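Local coordinates for tRNA (cytosine(38)-C(5))-methyltransferase (Schizosaccharomyces pombe, PDB 6FDF), which methylates C5 of cytosine 38 in the anticodon loop of tRNA(Asp), and less efficiently of tRNA(Glu), using S-adenosyl-L-methionine as methyl donor, at residues 15-20 with 61-66; 23-28 with 51-56; 39-42 with 46-49; 49-52 with 57-60. All coordinates share one frame; numbering follows the deposited sequence.

Interaction 1 (15-20 with 61-66); sequences ELYSGI and MDISTL. With SAH (S-adenosyl-L-homocysteine), chain E.
Ile63 drives its CD1 methyl straight onto the ring of Tyr17: the carbon sits 3.6 Å from the ring centroid and only 3° off the ring normal, a CH-pi contact over the middle of the face. CG2, the other branch of Ile63, reaches toward the phenol end, lying 3.8 Å from Tyr17 OH. The same CD1 also packs on CB of Leu16, so one methyl fills the corner where strand 11-16 gives way to its loop. Farther out, Leu16 CD2 meets Leu66 CD1 at 4.0 Å and extends the apolar seam. Side chains of helix 103-111, Ile108 among them, close in on Tyr17 and Ile63 from beyond the two segments.

S-adenosyl-L-homocysteine lies against the Tyr17 and Ile63 side chains. Its O4' lies in the plane of the Tyr17 ring, at the edge. CG1 of Ile63 is anti to the carbonyl carbon (chi1 -75°), which lays the branch against C2 and N1 of the adenine. The base is read by the neighbouring polar groups: Ile63 N donates to SAH N1 over 2.9 Å in an essentially linear bond (179°), while Asp62 OD1 accepts from SAH N6 at 2.9 Å. That carboxylate is itself steadied, since OD1 also takes the N-H of Ser64 in an Asx turn and OD2 bonds Ser64 OG. At the amino-acid end of the ligand, Ile20 N donates to SAH OXT. Together the loop after the first strand and the loop after strand 58-60 line part of the cofactor pocket of a class I, Rossmann-like methyltransferase.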
loop_
_atom_site.group_PDB
_atom_site.type_symbol
_atom_site.label_atom_id
_atom_site.label_comp_id
_atom_site.label_asym_id
_atom_site.label_seq_id
_atom_site.Cartn_x
_atom_site.Cartn_y
_atom_site.Cartn_z
ATOM N N GLU A 15 11.066 -2.456 -9.286
ATOM C CA GLU A 15 10.122 -2.226 -8.189
ATOM C C GLU A 15 10.717 -1.156 -7.270
ATOM O O GLU A 15 11.485 -1.459 -6.359
ATOM C CB GLU A 15 9.851 -3.548 -7.465
ATOM C CG GLU A 15 8.775 -3.525 -6.400
ATOM C CD GLU A 15 8.572 -4.894 -5.774
ATOM O OE1 GLU A 15 7.715 -5.014 -4.871
ATOM O OE2 GLU A 15 9.270 -5.853 -6.186
ATOM N N LEU A 16 10.363 0.102 -7.531
ATOM C CA LEU A 16 10.911 1.236 -6.792
ATOM C C LEU A 16 10.074 1.524 -5.552
ATOM O O LEU A 16 8.842 1.430 -5.593
ATOM C CB LEU A 16 10.948 2.476 -7.685
ATOM C CG LEU A 16 11.791 2.349 -8.957
ATOM C CD1 LEU A 16 11.523 3.503 -9.904
ATOM C CD2 LEU A 16 13.263 2.276 -8.589
ATOM N N TYR A 17 10.744 1.923 -4.466
ATOM C CA TYR A 17 10.094 2.105 -3.162
ATOM C C TYR A 17 9.400 0.803 -2.749
ATOM O O TYR A 17 8.199 0.766 -2.470
ATOM C CB TYR A 17 9.081 3.266 -3.173
ATOM C CG TYR A 17 9.519 4.596 -3.774
ATOM C CD1 TYR A 17 9.352 4.860 -5.132
ATOM C CD2 TYR A 17 10.038 5.609 -2.970
ATOM C CE1 TYR A 17 9.716 6.084 -5.677
ATOM C CE2 TYR A 17 10.415 6.836 -3.511
ATOM C CZ TYR A 17 10.242 7.066 -4.864
ATOM O OH TYR A 17 10.576 8.281 -5.407
ATOM N N SER A 18 10.189 -0.275 -2.727
ATOM C CA SER A 18 9.624 -1.622 -2.717
ATOM C C SER A 18 9.010 -2.015 -1.377
ATOM O O SER A 18 8.111 -2.863 -1.348
ATOM C CB SER A 18 10.696 -2.638 -3.095
ATOM O OG SER A 18 11.937 -2.321 -2.490
ATOM N N GLY A 19 9.475 -1.440 -0.271
ATOM C CA GLY A 19 8.897 -1.798 1.020
ATOM C C GLY A 19 9.027 -3.290 1.276
ATOM O O GLY A 19 10.084 -3.889 1.050
ATOM N N ILE A 20 7.939 -3.920 1.724
ATOM C CA ILE A 20 7.984 -5.359 1.965
ATOM C C ILE A 20 7.494 -6.120 0.737
ATOM O O ILE A 20 7.253 -7.329 0.801
ATOM C CB ILE A 20 7.174 -5.753 3.214
ATOM C CG1 ILE A 20 5.698 -5.385 3.038
ATOM C CG2 ILE A 20 7.760 -5.108 4.462
ATOM C CD1 ILE A 20 4.820 -5.825 4.196
ATOM N N MET A 61 19.362 1.660 -1.680
ATOM C CA MET A 61 19.799 2.727 -2.568
ATOM C C MET A 61 18.829 3.895 -2.464
ATOM O O MET A 61 17.617 3.693 -2.384
ATOM C CB MET A 61 19.895 2.220 -4.010
ATOM C CG MET A 61 20.107 3.288 -5.055
ATOM S SD MET A 61 20.711 2.593 -6.604
ATOM C CE MET A 61 20.353 0.846 -6.395
ATOM N N ASP A 62 19.379 5.108 -2.456
ATOM C CA ASP A 62 18.583 6.332 -2.454
ATOM C C ASP A 62 18.114 6.593 -3.881
ATOM O O ASP A 62 18.927 6.886 -4.764
ATOM C CB ASP A 62 19.414 7.492 -1.911
ATOM C CG ASP A 62 18.663 8.815 -1.898
ATOM O OD1 ASP A 62 17.469 8.860 -2.270
ATOM O OD2 ASP A 62 19.285 9.827 -1.514
ATOM N N ILE A 63 16.800 6.505 -4.106
ATOM C CA ILE A 63 16.247 6.669 -5.448
ATOM C C ILE A 63 16.567 8.038 -6.032
ATOM O O ILE A 63 16.630 8.192 -7.257
ATOM C CB ILE A 63 14.731 6.372 -5.386
ATOM C CG1 ILE A 63 14.527 4.861 -5.257
ATOM C CG2 ILE A 63 13.975 6.924 -6.601
ATOM C CD1 ILE A 63 13.128 4.436 -4.885
ATOM N N SER A 64 16.832 9.032 -5.187
ATOM C CA SER A 64 17.213 10.340 -5.699
ATOM C C SER A 64 18.595 10.354 -6.341
ATOM O O SER A 64 18.930 11.330 -7.021
ATOM C CB SER A 64 17.178 11.369 -4.576
ATOM O OG SER A 64 18.314 11.212 -3.742
ATOM N N THR A 65 19.398 9.302 -6.162
ATOM C CA THR A 65 20.720 9.227 -6.768
ATOM C C THR A 65 20.752 8.366 -8.020
ATOM O O THR A 65 21.810 8.254 -8.647
ATOM C CB THR A 65 21.756 8.698 -5.761
ATOM O OG1 THR A 65 21.541 7.297 -5.533
ATOM C CG2 THR A 65 21.660 9.450 -4.445
ATOM N N LEU A 66 19.625 7.763 -8.401
ATOM C CA LEU A 66 19.594 6.950 -9.606
ATOM C C LEU A 66 19.855 7.811 -10.836
ATOM O O LEU A 66 19.365 8.937 -10.945
ATOM C CB LEU A 66 18.236 6.254 -9.732
ATOM C CG LEU A 66 18.009 5.030 -8.847
ATOM C CD1 LEU A 66 16.533 4.625 -8.881
ATOM C CD2 LEU A 66 18.892 3.884 -9.305
HETATM N N SAH E . 4.966 0.020 -1.687
HETATM C CA SAH E . 5.742 -0.606 -0.639
HETATM C CB SAH E . 6.078 0.382 0.482
HETATM C CG SAH E . 6.114 1.821 -0.028
HETATM S SD SAH E . 6.149 3.009 1.280
HETATM C C SAH E . 5.009 -1.794 -0.102
HETATM O O SAH E . 3.934 -2.123 -0.651
HETATM O OXT SAH E . 5.520 -2.405 0.861
HETATM C "C5'" SAH E . 7.429 3.996 0.589
HETATM C "C4'" SAH E . 8.759 3.251 0.703
HETATM O "O4'" SAH E . 9.722 3.998 -0.017
HETATM C "C3'" SAH E . 9.255 3.103 2.141
HETATM O "O3'" SAH E . 9.591 1.741 2.401
HETATM C "C2'" SAH E . 10.541 3.933 2.186
HETATM O "O2'" SAH E . 11.569 3.292 2.950
HETATM C "C1'" SAH E . 10.934 4.015 0.716
HETATM N N9 SAH E . 11.625 5.264 0.335
HETATM C C8 SAH E . 11.273 6.527 0.649
HETATM N N7 SAH E . 12.149 7.414 0.117
HETATM C C5 SAH E . 13.088 6.722 -0.557
HETATM C C6 SAH E . 14.293 7.041 -1.348
HETATM N N6 SAH E . 14.683 8.322 -1.530
HETATM N N1 SAH E . 14.983 6.001 -1.874
HETATM C C2 SAH E . 14.603 4.723 -1.699
HETATM N N3 SAH E . 13.517 4.361 -0.992
HETATM C C4 SAH E . 12.738 5.303 -0.400
#

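Interaction 2 (23-28 with 51-56)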
loop_
_atom_site.group_PDB
_atom_site.type_symbol
_atom_site.label_atom_id
_atom_site.label_comp_id
_atom_site.label_asym_id
_atom_site.label_seq_id
_atom_site.Cartn_x
_atom_site.Cartn_y
_atom_site.Cartn_z
ATOM N N MET A 23 4.017 -4.833 -4.252
ATOM C CA MET A 23 3.909 -4.891 -5.712
ATOM C C MET A 23 4.272 -6.271 -6.242
ATOM O O MET A 23 3.627 -6.781 -7.167
ATOM C CB MET A 23 4.803 -3.833 -6.367
ATOM C CG MET A 23 4.431 -2.381 -6.113
ATOM S SD MET A 23 2.883 -1.931 -6.937
ATOM C CE MET A 23 2.826 -0.180 -6.569
ATOM N N HIS A 24 5.309 -6.891 -5.672
ATOM C CA HIS A 24 5.684 -8.238 -6.081
ATOM C C HIS A 24 4.564 -9.226 -5.768
ATOM O O HIS A 24 4.239 -10.091 -6.589
ATOM C CB HIS A 24 6.991 -8.627 -5.384
ATOM C CG HIS A 24 7.657 -9.849 -5.943
ATOM N ND1 HIS A 24 9.016 -10.063 -5.830
ATOM C CD2 HIS A 24 7.163 -10.922 -6.605
ATOM C CE1 HIS A 24 9.330 -11.211 -6.405
ATOM N NE2 HIS A 24 8.224 -11.754 -6.880
ATOM N N TYR A 25 3.941 -9.094 -4.595
ATOM C CA TYR A 25 2.832 -9.980 -4.260
ATOM C C TYR A 25 1.667 -9.780 -5.218
ATOM O O TYR A 25 0.996 -10.747 -5.601
ATOM C CB TYR A 25 2.370 -9.751 -2.823
ATOM C CG TYR A 25 3.262 -10.368 -1.768
ATOM C CD1 TYR A 25 3.422 -11.742 -1.682
ATOM C CD2 TYR A 25 3.897 -9.573 -0.819
ATOM C CE1 TYR A 25 4.219 -12.312 -0.701
ATOM C CE2 TYR A 25 4.694 -10.136 0.168
ATOM C CZ TYR A 25 4.850 -11.503 0.219
ATOM O OH TYR A 25 5.648 -12.062 1.191
ATOM N N ALA A 26 1.416 -8.530 -5.622
ATOM C CA ALA A 26 0.327 -8.256 -6.555
ATOM C C ALA A 26 0.635 -8.811 -7.939
ATOM O O ALA A 26 -0.262 -9.314 -8.625
ATOM C CB ALA A 26 0.064 -6.750 -6.625
ATOM N N LEU A 27 1.905 -8.739 -8.359
ATOM C CA LEU A 27 2.306 -9.359 -9.618
ATOM C C LEU A 27 2.093 -10.866 -9.575
ATOM O O LEU A 27 1.676 -11.472 -10.570
ATOM C CB LEU A 27 3.770 -9.030 -9.923
ATOM C CG LEU A 27 4.038 -7.601 -10.410
ATOM C CD1 LEU A 27 5.505 -7.249 -10.207
ATOM C CD2 LEU A 27 3.656 -7.443 -11.877
ATOM N N ASN A 28 2.376 -11.489 -8.427
ATOM C CA ASN A 28 2.151 -12.924 -8.280
ATOM C C ASN A 28 0.675 -13.258 -8.451
ATOM O O ASN A 28 0.319 -14.220 -9.137
ATOM C CB ASN A 28 2.637 -13.407 -6.912
ATOM C CG ASN A 28 4.151 -13.347 -6.760
ATOM O OD1 ASN A 28 4.889 -13.198 -7.736
ATOM N ND2 ASN A 28 4.617 -13.468 -5.521
ATOM N N ASN A 51 13.647 -9.555 1.188
ATOM C CA ASN A 51 14.538 -10.606 0.714
ATOM C C ASN A 51 14.214 -11.949 1.353
ATOM O O ASN A 51 14.405 -12.996 0.720
ATOM C CB ASN A 51 15.985 -10.200 0.982
ATOM C CG ASN A 51 16.430 -9.061 0.085
ATOM O OD1 ASN A 51 15.974 -8.945 -1.049
ATOM N ND2 ASN A 51 17.320 -8.212 0.591
ATOM N N LEU A 52 13.743 -11.941 2.603
ATOM C CA LEU A 52 13.370 -13.183 3.265
ATOM C C LEU A 52 12.197 -13.860 2.570
ATOM O O LEU A 52 12.130 -15.095 2.523
ATOM C CB LEU A 52 13.028 -12.904 4.728
ATOM C CG LEU A 52 12.440 -14.070 5.523
ATOM C CD1 LEU A 52 13.452 -15.200 5.642
ATOM C CD2 LEU A 52 11.971 -13.608 6.895
ATOM N N ASN A 53 11.286 -13.077 1.996
ATOM C CA ASN A 53 10.061 -13.612 1.418
ATOM C C ASN A 53 10.132 -13.795 -0.094
ATOM O O ASN A 53 9.563 -14.754 -0.619
ATOM C CB ASN A 53 8.877 -12.701 1.773
ATOM C CG ASN A 53 8.426 -12.875 3.214
ATOM O OD1 ASN A 53 7.600 -13.731 3.518
ATOM N ND2 ASN A 53 8.963 -12.048 4.108
ATOM N N HIS A 54 10.818 -12.903 -0.809
ATOM C CA HIS A 54 10.845 -12.934 -2.267
ATOM C C HIS A 54 12.158 -13.432 -2.845
ATOM O O HIS A 54 12.228 -13.679 -4.054
ATOM C CB HIS A 54 10.559 -11.533 -2.835
ATOM C CG HIS A 54 9.249 -10.952 -2.403
ATOM N ND1 HIS A 54 8.034 -11.496 -2.762
ATOM C CD2 HIS A 54 8.965 -9.878 -1.630
ATOM C CE1 HIS A 54 7.058 -10.776 -2.237
ATOM N NE2 HIS A 54 7.596 -9.788 -1.544
ATOM N N GLY A 55 13.194 -13.583 -2.032
ATOM C CA GLY A 55 14.524 -13.799 -2.553
ATOM C C GLY A 55 15.334 -12.514 -2.558
ATOM O O GLY A 55 14.806 -11.406 -2.440
ATOM N N LYS A 56 16.653 -12.668 -2.696
ATOM C CA LYS A 56 17.574 -11.541 -2.530
ATOM C C LYS A 56 17.514 -10.662 -3.775
ATOM O O LYS A 56 18.343 -10.747 -4.686
ATOM C CB LYS A 56 18.985 -12.037 -2.248
ATOM C CG LYS A 56 19.053 -12.960 -1.048
ATOM C CD LYS A 56 20.471 -13.405 -0.759
ATOM C CE LYS A 56 20.519 -14.288 0.475
ATOM N NZ LYS A 56 21.916 -14.699 0.795
HETATM O O HOH W 1 5.920 -14.668 1.228
HETATM O O HOH W 2 7.368 -13.647 -4.364
#
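With CG of His24 anti to its own backbone nitrogen (chi1 -167°) and CG of His54 anti to its carbonyl carbon instead (chi1 -58°), the two imidazoles come face to face between helices 22-29 and 44-54. Tyr25 completes an aromatic cluster that joins these two helices of the Rossmann-like domain. The histidines form an offset stack, centroids 4.2 Å apart and planes at 11°, and CB of His24 adds a CH-pi contact over the His54 face. His54 also turns an edge to Tyr25, its CE1 lying over the centre of the phenol face in an edge-to-face pair with centroids 4.3 Å apart. One imidazole is thus held by a ring on its face and another at its edge.

Were Tyr25 replaced by an alanine, the His54 edge would probably lose the aromatic face it rests on, and its imidazole would be freer to turn. Phe292 and helix 318-328 pack on Tyr25 from outside the pair. His24 ND1 is engaged with Tyr50 OH, and Asn53 OD1 accepts from the backbone of Glu297, so His24 of the cluster and Asn53 beside it each have a polar partner outside the two segments. Two waters bridge the helices. One joins Asn28 ND2 to His54 ND1; the other lies 2.6 Å from Tyr25 OH and donates to Asn53 OD1 at 3.0 Å.

Interaction 3 (39-42 with 46-49); sequences AIDI and ANEI. With SAH (S-adenosyl-L-homocysteine), chain E.
Asp41, near the end of strand 34-41, and Asn47, in the first turns of helix 44-54, bring their CA atoms within 6.7 Å, the closest CA pair between the two segments as the chain turns from strand into helix. The Asn47 amide spans that gap. Its CG is anti to the carbonyl carbon (chi1 -69°), and from there ND2 donates to Asp41 O over 3.0 Å with an N-H...O angle of 159°. The oxygen lies close to the plane of the amide, yet the donor stands above the carbonyl plane of Asp41 and misses the lone pairs. On the other branch of the amide, Asn47 OD1 rests against Asp41 CB at 3.3 Å, while Ala46 places its methyl 4.3 Å from Asp41 CG.

This is the strand-to-helix connection of a beta-alpha-beta unit, running from strand 34-41 through helix 44-54 to strand 58-60, and it sets an acidic residue at the end of the second strand, as in other Rossmann-like methyltransferases. The carboxylate of Asp41 takes both ribose hydroxyls of S-adenosyl-L-homocysteine: SAH O2' donates to OD1 and SAH O3' to OD2, each over 2.6 Å. Backbone N-H groups hold the same oxygens, Asn43 N on OD1 and Gly19 N on OD2, which limits rotation of the group and should favour its charged form. Ile42 packs CG2 against the adenine, 3.7 Å from SAH C4.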
loop_
_atom_site.group_PDB
_atom_site.type_symbol
_atom_site.label_atom_id
_atom_site.label_comp_id
_atom_site.label_asym_id
_atom_site.label_seq_id
_atom_site.Cartn_x
_atom_site.Cartn_y
_atom_site.Cartn_z
ATOM N N ALA A 39 14.579 -4.557 -6.620
ATOM C CA ALA A 39 13.660 -3.849 -5.740
ATOM C C ALA A 39 14.497 -2.860 -4.945
ATOM O O ALA A 39 15.528 -3.238 -4.385
ATOM C CB ALA A 39 12.923 -4.820 -4.819
ATOM N N ILE A 40 14.097 -1.593 -4.934
ATOM C CA ILE A 40 14.923 -0.544 -4.340
ATOM C C ILE A 40 14.175 0.092 -3.180
ATOM O O ILE A 40 13.052 0.584 -3.351
ATOM C CB ILE A 40 15.317 0.519 -5.374
ATOM C CG1 ILE A 40 16.125 -0.126 -6.503
ATOM C CG2 ILE A 40 16.133 1.611 -4.711
ATOM C CD1 ILE A 40 16.652 0.861 -7.516
ATOM N N ASP A 41 14.808 0.100 -2.009
ATOM C CA ASP A 41 14.264 0.779 -0.842
ATOM C C ASP A 41 15.428 1.175 0.052
ATOM O O ASP A 41 16.427 0.459 0.152
ATOM C CB ASP A 41 13.259 -0.107 -0.087
ATOM C CG ASP A 41 12.314 0.695 0.798
ATOM O OD1 ASP A 41 12.797 1.362 1.739
ATOM O OD2 ASP A 41 11.088 0.660 0.544
ATOM N N ILE A 42 15.280 2.325 0.711
ATOM C CA ILE A 42 16.320 2.838 1.598
ATOM C C ILE A 42 16.216 2.259 3.002
ATOM O O ILE A 42 17.172 2.372 3.785
ATOM C CB ILE A 42 16.244 4.378 1.611
ATOM C CG1 ILE A 42 17.548 4.994 2.113
ATOM C CG2 ILE A 42 15.047 4.851 2.439
ATOM C CD1 ILE A 42 17.555 6.505 2.051
ATOM N N ALA A 46 12.748 -2.968 5.783
ATOM C CA ALA A 46 11.897 -3.393 4.673
ATOM C C ALA A 46 12.633 -4.387 3.788
ATOM O O ALA A 46 12.076 -5.418 3.386
ATOM C CB ALA A 46 11.451 -2.181 3.857
ATOM N N ASN A 47 13.889 -4.077 3.458
ATOM C CA ASN A 47 14.671 -4.942 2.580
ATOM C C ASN A 47 14.884 -6.316 3.199
ATOM O O ASN A 47 14.909 -7.330 2.490
ATOM C CB ASN A 47 16.020 -4.292 2.278
ATOM C CG ASN A 47 15.891 -3.074 1.401
ATOM O OD1 ASN A 47 14.866 -2.867 0.764
ATOM N ND2 ASN A 47 16.942 -2.266 1.351
ATOM N N GLU A 48 15.074 -6.364 4.520
ATOM C CA GLU A 48 15.218 -7.643 5.208
ATOM C C GLU A 48 13.972 -8.505 5.033
ATOM O O GLU A 48 14.071 -9.694 4.701
ATOM C CB GLU A 48 15.520 -7.410 6.689
ATOM C CG GLU A 48 15.751 -8.679 7.485
ATOM C CD GLU A 48 16.181 -8.397 8.914
ATOM O OE1 GLU A 48 16.135 -9.325 9.745
ATOM O OE2 GLU A 48 16.561 -7.242 9.204
ATOM N N ILE A 49 12.787 -7.922 5.255
ATOM C CA ILE A 49 11.541 -8.652 5.022
ATOM C C ILE A 49 11.382 -8.988 3.545
ATOM O O ILE A 49 10.989 -10.107 3.191
ATOM C CB ILE A 49 10.337 -7.844 5.550
ATOM C CG1 ILE A 49 10.488 -7.576 7.051
ATOM C CG2 ILE A 49 9.019 -8.548 5.235
ATOM C CD1 ILE A 49 10.546 -8.838 7.878
HETATM N N SAH E . 4.966 0.020 -1.687
HETATM C CA SAH E . 5.742 -0.606 -0.639
HETATM C CB SAH E . 6.078 0.382 0.482
HETATM C CG SAH E . 6.114 1.821 -0.028
HETATM S SD SAH E . 6.149 3.009 1.280
HETATM C C SAH E . 5.009 -1.794 -0.102
HETATM O O SAH E . 3.934 -2.123 -0.651
HETATM O OXT SAH E . 5.520 -2.405 0.861
HETATM C "C5'" SAH E . 7.429 3.996 0.589
HETATM C "C4'" SAH E . 8.759 3.251 0.703
HETATM O "O4'" SAH E . 9.722 3.998 -0.017
HETATM C "C3'" SAH E . 9.255 3.103 2.141
HETATM O "O3'" SAH E . 9.591 1.741 2.401
HETATM C "C2'" SAH E . 10.541 3.933 2.186
HETATM O "O2'" SAH E . 11.569 3.292 2.950
HETATM C "C1'" SAH E . 10.934 4.015 0.716
HETATM N N9 SAH E . 11.625 5.264 0.335
HETATM C C8 SAH E . 11.273 6.527 0.649
HETATM N N7 SAH E . 12.149 7.414 0.117
HETATM C C5 SAH E . 13.088 6.722 -0.557
HETATM C C6 SAH E . 14.293 7.041 -1.348
HETATM N N6 SAH E . 14.683 8.322 -1.530
HETATM N N1 SAH E . 14.983 6.001 -1.874
HETATM C C2 SAH E . 14.603 4.723 -1.699
HETATM N N3 SAH E . 13.517 4.361 -0.992
HETATM C C4 SAH E . 12.738 5.303 -0.400
#

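Interaction 4 (49-52 with 57-60); sequences IYNL and LAKH
Asn51 OD1 takes two backbone N-H groups at once. Ala58 N reaches it at 2.8 Å, nearly straight (168°), in the carbonyl plane and on a lone pair; Leu57 N comes to 2.9 Å from above that plane in a more bent bond. From the other branch of the amide, ND2 returns a weak bond to Ala58 O, so the side chain both accepts from and donates to the backbone of Ala58. A leucine in place of Asn51 would probably leave the N-H groups of Leu57 and Ala58 without this shared acceptor and loosen the hold on the start of the strand.

The amide thus ties helix 44-54 to the beginning of strand 58-60, the last step of the beta-alpha-beta unit that opens with strand 34-41. Next to it, the Ala58 methyl lies 3.4 Å from Asn51 OD1 and packs against Tyr50, 3.8 Å from CD1. Leu57 CB meets the same ring farther along, at CE1 over 3.9 Å. Tyr50 CG is anti to the backbone N (chi1 -171°), which carries the ring across these two residues toward the sheet, where its hydroxyl bonds both Glu15 OE2 and His24 ND1.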
loop_
_atom_site.group_PDB
_atom_site.type_symbol
_atom_site.label_atom_id
_atom_site.label_comp_id
_atom_site.label_asym_id
_atom_site.label_seq_id
_atom_site.Cartn_x
_atom_site.Cartn_y
_atom_site.Cartn_z
ATOM N N ILE A 49 12.787 -7.922 5.255
ATOM C CA ILE A 49 11.541 -8.652 5.022
ATOM C C ILE A 49 11.382 -8.988 3.545
ATOM O O ILE A 49 10.989 -10.107 3.191
ATOM C CB ILE A 49 10.337 -7.844 5.550
ATOM C CG1 ILE A 49 10.488 -7.576 7.051
ATOM C CG2 ILE A 49 9.019 -8.548 5.235
ATOM C CD1 ILE A 49 10.546 -8.838 7.878
ATOM N N TYR A 50 11.713 -8.046 2.658
ATOM C CA TYR A 50 11.558 -8.308 1.227
ATOM C C TYR A 50 12.366 -9.535 0.820
ATOM O O TYR A 50 11.851 -10.460 0.180
ATOM C CB TYR A 50 11.972 -7.086 0.393
ATOM C CG TYR A 50 11.611 -7.237 -1.078
ATOM C CD1 TYR A 50 12.313 -8.118 -1.906
ATOM C CD2 TYR A 50 10.564 -6.516 -1.635
ATOM C CE1 TYR A 50 11.968 -8.278 -3.244
ATOM C CE2 TYR A 50 10.223 -6.658 -2.973
ATOM C CZ TYR A 50 10.923 -7.546 -3.768
ATOM O OH TYR A 50 10.578 -7.690 -5.094
ATOM N N ASN A 51 13.647 -9.555 1.188
ATOM C CA ASN A 51 14.538 -10.606 0.714
ATOM C C ASN A 51 14.214 -11.949 1.353
ATOM O O ASN A 51 14.405 -12.996 0.720
ATOM C CB ASN A 51 15.985 -10.200 0.982
ATOM C CG ASN A 51 16.430 -9.061 0.085
ATOM O OD1 ASN A 51 15.974 -8.945 -1.049
ATOM N ND2 ASN A 51 17.320 -8.212 0.591
ATOM N N LEU A 52 13.743 -11.941 2.603
ATOM C CA LEU A 52 13.370 -13.183 3.265
ATOM C C LEU A 52 12.197 -13.860 2.570
ATOM O O LEU A 52 12.130 -15.095 2.523
ATOM C CB LEU A 52 13.028 -12.904 4.728
ATOM C CG LEU A 52 12.440 -14.070 5.523
ATOM C CD1 LEU A 52 13.452 -15.200 5.642
ATOM C CD2 LEU A 52 11.971 -13.608 6.895
ATOM N N LEU A 57 16.498 -9.800 -3.803
ATOM C CA LEU A 57 16.281 -8.854 -4.887
ATOM C C LEU A 57 16.309 -7.396 -4.450
ATOM O O LEU A 57 16.471 -6.519 -5.308
ATOM C CB LEU A 57 14.937 -9.129 -5.579
ATOM C CG LEU A 57 14.760 -10.537 -6.152
ATOM C CD1 LEU A 57 13.313 -10.732 -6.613
ATOM C CD2 LEU A 57 15.737 -10.767 -7.295
ATOM N N ALA A 58 16.157 -7.112 -3.157
ATOM C CA ALA A 58 16.031 -5.743 -2.670
ATOM C C ALA A 58 17.414 -5.178 -2.381
ATOM O O ALA A 58 18.231 -5.829 -1.718
ATOM C CB ALA A 58 15.162 -5.688 -1.415
ATOM N N LYS A 59 17.670 -3.971 -2.878
ATOM C CA LYS A 59 18.940 -3.289 -2.677
ATOM C C LYS A 59 18.747 -1.944 -1.991
ATOM O O LYS A 59 17.774 -1.227 -2.256
ATOM C CB LYS A 59 19.648 -3.063 -4.021
ATOM C CG LYS A 59 20.401 -4.269 -4.555
ATOM C CD LYS A 59 21.779 -4.395 -3.917
ATOM C CE LYS A 59 22.275 -5.832 -3.942
ATOM N NZ LYS A 59 22.679 -6.299 -2.588
ATOM N N HIS A 60 19.673 -1.628 -1.089
ATOM C CA HIS A 60 19.670 -0.364 -0.365
ATOM C C HIS A 60 20.216 0.724 -1.281
ATOM O O HIS A 60 21.409 0.729 -1.606
ATOM C CB HIS A 60 20.505 -0.472 0.908
ATOM C CG HIS A 60 20.439 0.746 1.773
ATOM N ND1 HIS A 60 21.151 1.894 1.496
ATOM C CD2 HIS A 60 19.735 1.004 2.900
ATOM C CE1 HIS A 60 20.897 2.802 2.421
ATOM N NE2 HIS A 60 20.039 2.287 3.284
#

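In the fold
Interactions 1 and 3 are buried and both touch the cofactor, interaction 1 through the loops after strands 11-16 and 58-60, interaction 3 through the end of strand 34-41; a bond from Gly19 N to Asp41 OD2 joins them directly. Interactions 2 and 4 are only partly buried and lie at the other end of helix 44-54, sharing Asn51 and Leu52. That helix serves interactions 3, 4 and 2 in turn. Chemistry follows place: apolar packing with polar ligand recognition in 1, a carboxylate and an amide in 3, an amide gripping backbone in 4, stacked rings and bridging waters in 2. Tyr50 of interaction 4 reaches residues of interactions 1 and 2.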